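Local coordinates for protein glucokinase (Leishmania braziliensis MHOM/BR/75/M2904, PDB 6EDI) that probably transfers the terminal phosphate of ATP to D-glucose, giving glucose 6-phosphate, and is a dimer in an open conformation in this crystal, at residues A[42-46]-A[400-405]; A[111-117]-A[151-157]; A[331-336]-A[372-376]. One frame throughout, in Å; residues are numbered along the deposited sequence.

Contacts 1 and 2 belong to one compact region. Their centres lie 7 Å apart, strands 41-48 and 110-117 are neighbours in the same sheet, and Asn400 ND2 is 2.8 Å from Asp157 OD1, while Val43 N is 2.9 Å from Ser112 O. Along the chain, contact 1 encloses both other contacts. Contact 3 is on the other side of the chain's centre, its centre 32 Å from each of theirs; its nearest atoms are about 17 Å from contact 1 and about 14 Å from contact 2. The two regions belong to the two lobes of the ASKHA fold, which in related kinases bind sugar and nucleotide between them. Contacts 2 and 3 both touch the second subunit.

Contact 1 of 3, residues A[42-46]-A[400-405]; sequences YVVCD and NLLGCL
Extended strand 42-46 runs roughly antiparallel to helix 400-405, the axes 7.0 Å apart at closest approach and the N-to-C directions 147° apart. The CA atoms of Tyr42 and Leu405 are 5.4 Å apart, those of Val44 and Cys404 5.2 Å. The alternation of the strand sends Tyr42, Val44 and Asp46 toward the helix, and Val43 and Cys45 away. Val44 (m) is the central bump: CG1 drops into the hollow between successive helical turns, 3.5 Å from Cys404 CB and 3.4 Å from Leu401 O, while its CG2 lies 3.9 Å from Leu401 CD2. Leu401, its CA-to-CB bond sideways, bends its tip back so that CD2 also comes within 3.8 Å of Asp46 CB. Cys404 (m) fills the space beneath the strand backbone, its SG 3.5 Å from Cys45 O. At the strand's N-terminal end, Tyr42 (m) swings its ring over Leu405, CD2 being 3.6 Å from Leu405 CD1, and Leu405 O sits over one ring face. The other end is polar: Asn400 ND2 gives a weak 3.3 Å hydrogen bond to Asp46 OD2, and water 1 bridges them, donating to Asp46 OD1 at 2.9 Å and weakly accepting from Asn400 ND2 at 3.1 Å. Each side chain has a further partner, Ser116 for Asp46 OD2 and Asp157 for Asn400 ND2. This fit of the C-terminal helix against a sheet of the N-terminal lobe suits the actin-like ATPase (ASKHA) fold, in which such a strand runs into a glycine-rich hairpin.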
loop_
_atom_site.group_PDB
_atom_site.type_symbol
_atom_site.label_atom_id
_atom_site.label_comp_id
_atom_site.label_asym_id
_atom_site.label_seq_id
_atom_site.Cartn_x
_atom_site.Cartn_y
_atom_site.Cartn_z
ATOM N N TYR A 42 -21.433 16.099 5.290
ATOM C CA TYR A 42 -20.612 15.358 4.340
ATOM C C TYR A 42 -21.499 14.844 3.183
ATOM O O TYR A 42 -22.456 14.096 3.399
ATOM C CB TYR A 42 -19.858 14.226 5.058
ATOM C CG TYR A 42 -19.082 14.686 6.296
ATOM C CD1 TYR A 42 -17.766 15.115 6.195
ATOM C CD2 TYR A 42 -19.675 14.683 7.558
ATOM C CE1 TYR A 42 -17.059 15.537 7.314
ATOM C CE2 TYR A 42 -18.984 15.108 8.684
ATOM C CZ TYR A 42 -17.675 15.528 8.558
ATOM O OH TYR A 42 -16.989 15.941 9.677
ATOM N N VAL A 43 -21.204 15.301 1.967
ATOM C CA VAL A 43 -21.977 14.908 0.792
ATOM C C VAL A 43 -21.536 13.512 0.376
ATOM O O VAL A 43 -20.326 13.219 0.312
ATOM C CB VAL A 43 -21.846 15.924 -0.355
ATOM C CG1 VAL A 43 -22.291 15.317 -1.674
ATOM C CG2 VAL A 43 -22.689 17.172 -0.046
ATOM N N VAL A 44 -22.519 12.646 0.156
ATOM C CA VAL A 44 -22.256 11.251 -0.139
ATOM C C VAL A 44 -22.950 10.870 -1.431
ATOM O O VAL A 44 -24.023 11.398 -1.774
ATOM C CB VAL A 44 -22.718 10.294 1.008
ATOM C CG1 VAL A 44 -22.211 10.774 2.323
ATOM C CG2 VAL A 44 -24.234 10.171 1.055
ATOM N N CYS A 45 -22.325 9.952 -2.153
ATOM C CA CYS A 45 -22.843 9.489 -3.430
ATOM C C CYS A 45 -22.167 8.168 -3.754
ATOM O O CYS A 45 -20.965 8.015 -3.561
ATOM C CB CYS A 45 -22.584 10.518 -4.534
ATOM S SG CYS A 45 -23.035 9.998 -6.217
ATOM N N ASP A 46 -22.952 7.206 -4.218
ATOM C CA ASP A 46 -22.400 5.933 -4.652
ATOM C C ASP A 46 -23.108 5.532 -5.937
ATOM O O ASP A 46 -24.314 5.765 -6.088
ATOM C CB ASP A 46 -22.563 4.871 -3.562
ATOM C CG ASP A 46 -22.186 3.471 -4.039
ATOM O OD1 ASP A 46 -23.069 2.767 -4.572
ATOM O OD2 ASP A 46 -21.009 3.067 -3.875
ATOM N N ASN A 400 -20.437 2.086 1.840
ATOM C CA ASN A 400 -19.842 2.995 0.877
ATOM C C ASN A 400 -20.333 4.431 1.062
ATOM O O ASN A 400 -19.564 5.366 0.943
ATOM C CB ASN A 400 -20.062 2.507 -0.554
ATOM C CG ASN A 400 -19.258 1.263 -0.874
ATOM O OD1 ASN A 400 -18.492 0.766 -0.041
ATOM N ND2 ASN A 400 -19.435 0.745 -2.086
ATOM N N LEU A 401 -21.616 4.606 1.338
ATOM C CA LEU A 401 -22.108 5.939 1.674
ATOM C C LEU A 401 -21.385 6.503 2.911
ATOM O O LEU A 401 -20.894 7.643 2.896
ATOM C CB LEU A 401 -23.627 5.930 1.856
ATOM C CG LEU A 401 -24.376 5.666 0.549
ATOM C CD1 LEU A 401 -25.890 5.775 0.720
ATOM C CD2 LEU A 401 -23.919 6.627 -0.533
ATOM N N LEU A 402 -21.309 5.699 3.968
ATOM C CA LEU A 402 -20.589 6.082 5.180
ATOM C C LEU A 402 -19.144 6.482 4.887
ATOM O O LEU A 402 -18.604 7.408 5.504
ATOM C CB LEU A 402 -20.613 4.942 6.196
ATOM C CG LEU A 402 -21.922 4.704 6.924
ATOM C CD1 LEU A 402 -21.855 3.409 7.715
ATOM C CD2 LEU A 402 -22.190 5.880 7.843
ATOM N N GLY A 403 -18.526 5.779 3.944
ATOM C CA GLY A 403 -17.142 6.041 3.590
ATOM C C GLY A 403 -16.936 7.405 2.982
ATOM O O GLY A 403 -15.841 7.983 3.069
ATOM N N CYS A 404 -17.991 7.928 2.359
ATOM C CA CYS A 404 -17.922 9.281 1.852
ATOM C C CYS A 404 -17.779 10.238 3.038
ATOM O O CYS A 404 -17.067 11.237 2.946
ATOM C CB CYS A 404 -19.142 9.611 0.983
ATOM S SG CYS A 404 -19.143 8.783 -0.642
ATOM N N LEU A 405 -18.421 9.911 4.163
ATOM C CA LEU A 405 -18.212 10.676 5.392
ATOM C C LEU A 405 -16.803 10.443 5.943
ATOM O O LEU A 405 -16.113 11.387 6.373
ATOM C CB LEU A 405 -19.265 10.317 6.453
ATOM C CG LEU A 405 -19.192 11.022 7.821
ATOM C CD1 LEU A 405 -20.576 11.311 8.391
ATOM C CD2 LEU A 405 -18.393 10.204 8.827
HETATM O O HOH W 1 -22.107 0.229 -3.570
#

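Contact 2 of 3, residues A[111-117]-A[151-157]; sequences ASGAVSV and RSALLND
Leu155 (m, t) reaches across to the neighbouring strand, its CD1 overlapping Ala114 CB at 3.9 Å, and on the other face of the sheet Leu154 (m, t) sets CD2 3.8 Å from Val115 CB. Strands 111-117 and 152-156 are parallel; the axes of the two segments approach to 4.5 Å and are turned by 20°. The register pairs Gly113 with Ser152, Ala114 with Ala153, Val115 with Leu154, Ser116 with Leu155 and Val117 with Asn156, with CA atoms 4.6 to 5.5 Å apart. As parallel pairing requires, every second residue of 111-117 bonds to the residues flanking its partner. Gly113 N to Arg151 O and Ala153 N to Gly113 O, both 3.3 Å, are weak; bonds tighten through Val115 N to Ala153 O (3.2 Å), Leu155 N to Val115 O (2.7 Å) and Val117 N to Leu155 O (2.9 Å). A weak 3.3 Å bond from Asp157 N to Val117 O ends the series as helix 157-170 begins. CA-H...O contacts, such as Ser116 CA to Leu155 O at 3.2 Å, fill the gaps. Arg151 lays CD 3.2 Å from Ala111 O. These are adjacent parallel strands of the mixed sheet of the N-terminal lobe, in keeping with the actin-like ATPase (ASKHA) fold. Strand 152-156 is outermost within this chain, while strand 110-117 has strand 41-48 on its other flank. Helix 399-409 packs Cys404 on Ala114 and Phe407 on Ala153 and Leu155; Phe147 meets Val115 and Ser152 on the reverse face, and Val224 of the second subunit touches Ala153.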
loop_
_atom_site.group_PDB
_atom_site.type_symbol
_atom_site.label_atom_id
_atom_site.label_comp_id
_atom_site.label_asym_id
_atom_site.label_seq_id
_atom_site.Cartn_x
_atom_site.Cartn_y
_atom_site.Cartn_z
ATOM N N ALA A 111 -18.710 20.023 4.363
ATOM C CA ALA A 111 -17.303 19.878 4.712
ATOM C C ALA A 111 -16.518 19.067 3.684
ATOM O O ALA A 111 -15.280 19.115 3.654
ATOM C CB ALA A 111 -17.167 19.275 6.115
ATOM N N SER A 112 -17.239 18.329 2.838
ATOM C CA SER A 112 -16.618 17.495 1.822
ATOM C C SER A 112 -17.676 16.873 0.939
ATOM O O SER A 112 -18.857 16.828 1.288
ATOM C CB SER A 112 -15.820 16.362 2.455
ATOM O OG SER A 112 -16.679 15.483 3.161
ATOM N N GLY A 113 -17.232 16.377 -0.206
ATOM C CA GLY A 113 -18.087 15.616 -1.096
ATOM C C GLY A 113 -17.280 14.471 -1.668
ATOM O O GLY A 113 -16.066 14.596 -1.887
ATOM N N ALA A 114 -17.938 13.340 -1.873
ATOM C CA ALA A 114 -17.246 12.161 -2.378
ATOM C C ALA A 114 -18.178 11.311 -3.224
ATOM O O ALA A 114 -19.372 11.226 -2.945
ATOM C CB ALA A 114 -16.706 11.331 -1.230
ATOM N N VAL A 115 -17.617 10.656 -4.239
ATOM C CA VAL A 115 -18.400 9.733 -5.045
ATOM C C VAL A 115 -17.693 8.396 -5.125
ATOM O O VAL A 115 -16.573 8.318 -5.623
ATOM C CB VAL A 115 -18.663 10.263 -6.465
ATOM C CG1 VAL A 115 -19.572 9.282 -7.233
ATOM C CG2 VAL A 115 -19.313 11.629 -6.411
ATOM N N SER A 116 -18.348 7.362 -4.600
ATOM C CA SER A 116 -17.879 5.983 -4.728
ATOM C C SER A 116 -18.382 5.445 -6.057
ATOM O O SER A 116 -19.589 5.472 -6.322
ATOM C CB SER A 116 -18.430 5.114 -3.596
ATOM O OG SER A 116 -17.962 3.778 -3.700
ATOM N N VAL A 117 -17.460 4.971 -6.893
ATOM C CA VAL A 117 -17.809 4.445 -8.207
ATOM C C VAL A 117 -17.252 3.044 -8.395
ATOM O O VAL A 117 -16.172 2.721 -7.886
ATOM C CB VAL A 117 -17.324 5.369 -9.352
ATOM C CG1 VAL A 117 -18.039 6.697 -9.299
ATOM C CG2 VAL A 117 -15.814 5.571 -9.284
ATOM N N ARG A 151 -11.548 19.540 -1.221
ATOM C CA ARG A 151 -12.178 18.761 -0.168
ATOM C C ARG A 151 -13.049 17.666 -0.770
ATOM O O ARG A 151 -14.026 17.242 -0.161
ATOM C CB ARG A 151 -13.031 19.671 0.722
ATOM C CG ARG A 151 -12.273 20.811 1.422
ATOM C CD ARG A 151 -12.936 21.115 2.762
ATOM N NE ARG A 151 -12.029 21.286 3.904
ATOM C CZ ARG A 151 -10.947 20.552 4.180
ATOM N NH1 ARG A 151 -10.552 19.551 3.403
ATOM N NH2 ARG A 151 -10.245 20.828 5.262
ATOM N N SER A 152 -12.684 17.205 -1.965
ATOM C CA SER A 152 -13.531 16.293 -2.723
ATOM C C SER A 152 -12.742 15.239 -3.505
ATOM O O SER A 152 -11.620 15.482 -3.933
ATOM C CB SER A 152 -14.422 17.089 -3.670
ATOM O OG SER A 152 -15.220 17.999 -2.941
ATOM N N ALA A 153 -13.334 14.068 -3.702
ATOM C CA ALA A 153 -12.622 13.003 -4.401
ATOM C C ALA A 153 -13.592 12.002 -4.959
ATOM O O ALA A 153 -14.678 11.797 -4.399
ATOM C CB ALA A 153 -11.659 12.295 -3.455
ATOM N N LEU A 154 -13.196 11.374 -6.060
ATOM C CA LEU A 154 -13.826 10.145 -6.489
ATOM C C LEU A 154 -13.149 9.020 -5.725
ATOM O O LEU A 154 -11.938 9.024 -5.542
ATOM C CB LEU A 154 -13.653 9.929 -7.994
ATOM C CG LEU A 154 -14.211 11.040 -8.870
ATOM C CD1 LEU A 154 -13.900 10.787 -10.340
ATOM C CD2 LEU A 154 -15.694 11.166 -8.642
ATOM N N LEU A 155 -13.942 8.068 -5.260
ATOM C CA LEU A 155 -13.411 6.932 -4.536
ATOM C C LEU A 155 -13.746 5.632 -5.257
ATOM O O LEU A 155 -14.864 5.451 -5.781
ATOM C CB LEU A 155 -13.990 6.893 -3.123
ATOM C CG LEU A 155 -13.913 8.166 -2.273
ATOM C CD1 LEU A 155 -14.730 7.987 -0.998
ATOM C CD2 LEU A 155 -12.471 8.557 -1.938
ATOM N N ASN A 156 -12.777 4.725 -5.279
ATOM C CA ASN A 156 -13.048 3.335 -5.631
ATOM C C ASN A 156 -14.025 2.763 -4.630
ATOM O O ASN A 156 -14.068 3.201 -3.481
ATOM C CB ASN A 156 -11.756 2.504 -5.595
ATOM C CG ASN A 156 -11.012 2.524 -6.916
ATOM O OD1 ASN A 156 -11.443 1.895 -7.894
ATOM N ND2 ASN A 156 -9.885 3.240 -6.956
ATOM N N ASP A 157 -14.818 1.794 -5.069
ATOM C CA ASP A 157 -15.784 1.114 -4.212
ATOM C C ASP A 157 -15.145 0.636 -2.886
ATOM O O ASP A 157 -15.652 0.926 -1.791
ATOM C CB ASP A 157 -16.466 -0.020 -5.024
ATOM C CG ASP A 157 -16.929 -1.196 -4.166
ATOM O OD1 ASP A 157 -17.542 -0.990 -3.096
ATOM O OD2 ASP A 157 -16.703 -2.351 -4.589
#

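Contact 3 of 3, residues A[331-336]-A[372-376]; sequences IGLTAE and RLHEH
Arg372, in the last turn of helix 363-373, folds its side chain (chi1 t, chi2 p) so that one face of the guanidinium lies over Gly332 CA, 3.7 Å from NH2. A side chain at Gly332 would collide here, since an ideal CB would come within 2.8 Å of NH2. Arg372 also forms a long ion pair with Glu375, NE to OE1 at 3.9 Å, in which no N-H points at the oxygen. Leu373 (t, p) is the apolar wedge. Its CA is the one closest to the partner helix, 5.2 Å from the CA of Ala335. Its CB packs 3.8 Å from Ile331 CG2, and its CD1 reaches Ala335 CB at 3.9 Å and Thr334 OG1 at 3.5 Å. Segment 331-336 is fully helical, and Thr334 (p) turns OG1 back to donate a very short 2.5 Å hydrogen bond to Ile331 O. From Leu373 to His376 the chain makes a type I turn, carrying His374 and Glu375 around the outside. His376 (phi/psi -60/140, chi1 t) then returns to the helix: its NE2 donates to Glu336 OE1 at 3.1 Å, with the carboxylate oxygen at the ring edge, and its CD2 lies 4.0 Å from Ala335 CB. Glu336 OE2 bonds to Ser241 OG of its own chain and to Ser239 OG of the second subunit, so the pair takes part in the dimer interface. ND1 of the same imidazole caps Met378 N: a type I turn joins helix 363-373 to helix 377-382, with His376 as N-cap of the latter, and is packed on helix 317-341 through Leu373 and a His-carboxylate hydrogen bond.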
loop_
_atom_site.group_PDB
_atom_site.type_symbol
_atom_site.label_atom_id
_atom_site.label_comp_id
_atom_site.label_asym_id
_atom_site.label_seq_id
_atom_site.Cartn_x
_atom_site.Cartn_y
_atom_site.Cartn_z
ATOM N N ILE A 331 -8.153 -16.500 3.113
ATOM C CA ILE A 331 -7.191 -16.271 4.184
ATOM C C ILE A 331 -5.747 -16.370 3.659
ATOM O O ILE A 331 -4.861 -15.609 4.091
ATOM C CB ILE A 331 -7.453 -17.221 5.390
ATOM C CG1 ILE A 331 -8.760 -16.836 6.090
ATOM C CG2 ILE A 331 -6.300 -17.173 6.379
ATOM C CD1 ILE A 331 -8.715 -15.451 6.710
ATOM N N GLY A 332 -5.515 -17.281 2.713
ATOM C CA GLY A 332 -4.207 -17.379 2.068
ATOM C C GLY A 332 -3.777 -16.068 1.416
ATOM O O GLY A 332 -2.612 -15.666 1.518
ATOM N N LEU A 333 -4.725 -15.398 0.755
ATOM C CA LEU A 333 -4.485 -14.065 0.208
ATOM C C LEU A 333 -4.142 -13.117 1.339
ATOM O O LEU A 333 -3.187 -12.347 1.234
ATOM C CB LEU A 333 -5.707 -13.534 -0.553
ATOM C CG LEU A 333 -5.723 -12.027 -0.840
ATOM C CD1 LEU A 333 -4.643 -11.591 -1.818
ATOM C CD2 LEU A 333 -7.088 -11.593 -1.343
ATOM N N THR A 334 -4.915 -13.173 2.426
ATOM C CA THR A 334 -4.622 -12.299 3.569
ATOM C C THR A 334 -3.283 -12.601 4.231
ATOM O O THR A 334 -2.719 -11.747 4.901
ATOM C CB THR A 334 -5.709 -12.325 4.651
ATOM O OG1 THR A 334 -5.745 -13.615 5.280
ATOM C CG2 THR A 334 -7.073 -11.990 4.061
ATOM N N ALA A 335 -2.763 -13.813 4.082
ATOM C CA ALA A 335 -1.435 -14.059 4.642
ATOM C C ALA A 335 -0.426 -13.182 3.911
ATOM O O ALA A 335 0.482 -12.588 4.524
ATOM C CB ALA A 335 -1.060 -15.537 4.522
ATOM N N GLU A 336 -0.580 -13.102 2.590
ATOM C CA GLU A 336 0.257 -12.208 1.786
ATOM C C GLU A 336 0.055 -10.721 2.115
ATOM O O GLU A 336 1.023 -9.971 2.231
ATOM C CB GLU A 336 0.048 -12.450 0.281
ATOM C CG GLU A 336 0.412 -13.856 -0.220
ATOM C CD GLU A 336 1.729 -14.404 0.325
ATOM O OE1 GLU A 336 2.692 -13.640 0.574
ATOM O OE2 GLU A 336 1.809 -15.636 0.493
ATOM N N ARG A 372 -4.400 -21.807 8.569
ATOM C CA ARG A 372 -3.967 -21.537 7.209
ATOM C C ARG A 372 -3.086 -20.298 7.141
ATOM O O ARG A 372 -2.027 -20.314 6.505
ATOM C CB ARG A 372 -5.177 -21.353 6.304
ATOM C CG ARG A 372 -4.809 -20.949 4.895
ATOM C CD ARG A 372 -3.853 -21.949 4.260
ATOM N NE ARG A 372 -3.479 -21.547 2.911
ATOM C CZ ARG A 372 -2.490 -20.699 2.645
ATOM N NH1 ARG A 372 -1.810 -20.160 3.639
ATOM N NH2 ARG A 372 -2.188 -20.381 1.393
ATOM N N LEU A 373 -3.540 -19.220 7.778
ATOM C CA LEU A 373 -2.768 -17.979 7.812
ATOM C C LEU A 373 -1.356 -18.298 8.257
ATOM O O LEU A 373 -0.377 -17.809 7.683
ATOM C CB LEU A 373 -3.404 -16.992 8.792
ATOM C CG LEU A 373 -2.841 -15.578 8.779
ATOM C CD1 LEU A 373 -3.388 -14.837 7.565
ATOM C CD2 LEU A 373 -3.179 -14.856 10.072
ATOM N N HIS A 374 -1.260 -19.169 9.257
ATOM C CA HIS A 374 0.014 -19.481 9.878
ATOM C C HIS A 374 0.941 -20.385 9.064
ATOM O O HIS A 374 2.043 -20.683 9.518
ATOM C CB HIS A 374 -0.203 -20.048 11.290
ATOM C CG HIS A 374 -0.750 -19.050 12.267
ATOM N ND1 HIS A 374 -0.874 -19.321 13.615
ATOM C CD2 HIS A 374 -1.193 -17.780 12.100
ATOM C CE1 HIS A 374 -1.374 -18.265 14.233
ATOM N NE2 HIS A 374 -1.578 -17.316 13.335
ATOM N N GLU A 375 0.525 -20.788 7.862
ATOM C CA GLU A 375 1.384 -21.599 6.993
ATOM C C GLU A 375 2.447 -20.773 6.274
ATOM O O GLU A 375 3.400 -21.332 5.728
ATOM C CB GLU A 375 0.558 -22.378 5.958
ATOM C CG GLU A 375 -0.567 -23.240 6.554
ATOM C CD GLU A 375 -1.307 -24.070 5.507
ATOM O OE1 GLU A 375 -0.878 -24.092 4.328
ATOM O OE2 GLU A 375 -2.327 -24.701 5.866
ATOM N N HIS A 376 2.267 -19.450 6.267
ATOM C CA HIS A 376 3.180 -18.527 5.587
ATOM C C HIS A 376 4.591 -18.650 6.161
ATOM O O HIS A 376 4.760 -18.779 7.371
ATOM C CB HIS A 376 2.705 -17.073 5.751
ATOM C CG HIS A 376 3.352 -16.118 4.793
ATOM N ND1 HIS A 376 4.645 -15.663 4.951
ATOM C CD2 HIS A 376 2.885 -15.543 3.658
ATOM C CE1 HIS A 376 4.947 -14.846 3.957
ATOM N NE2 HIS A 376 3.895 -14.757 3.155
#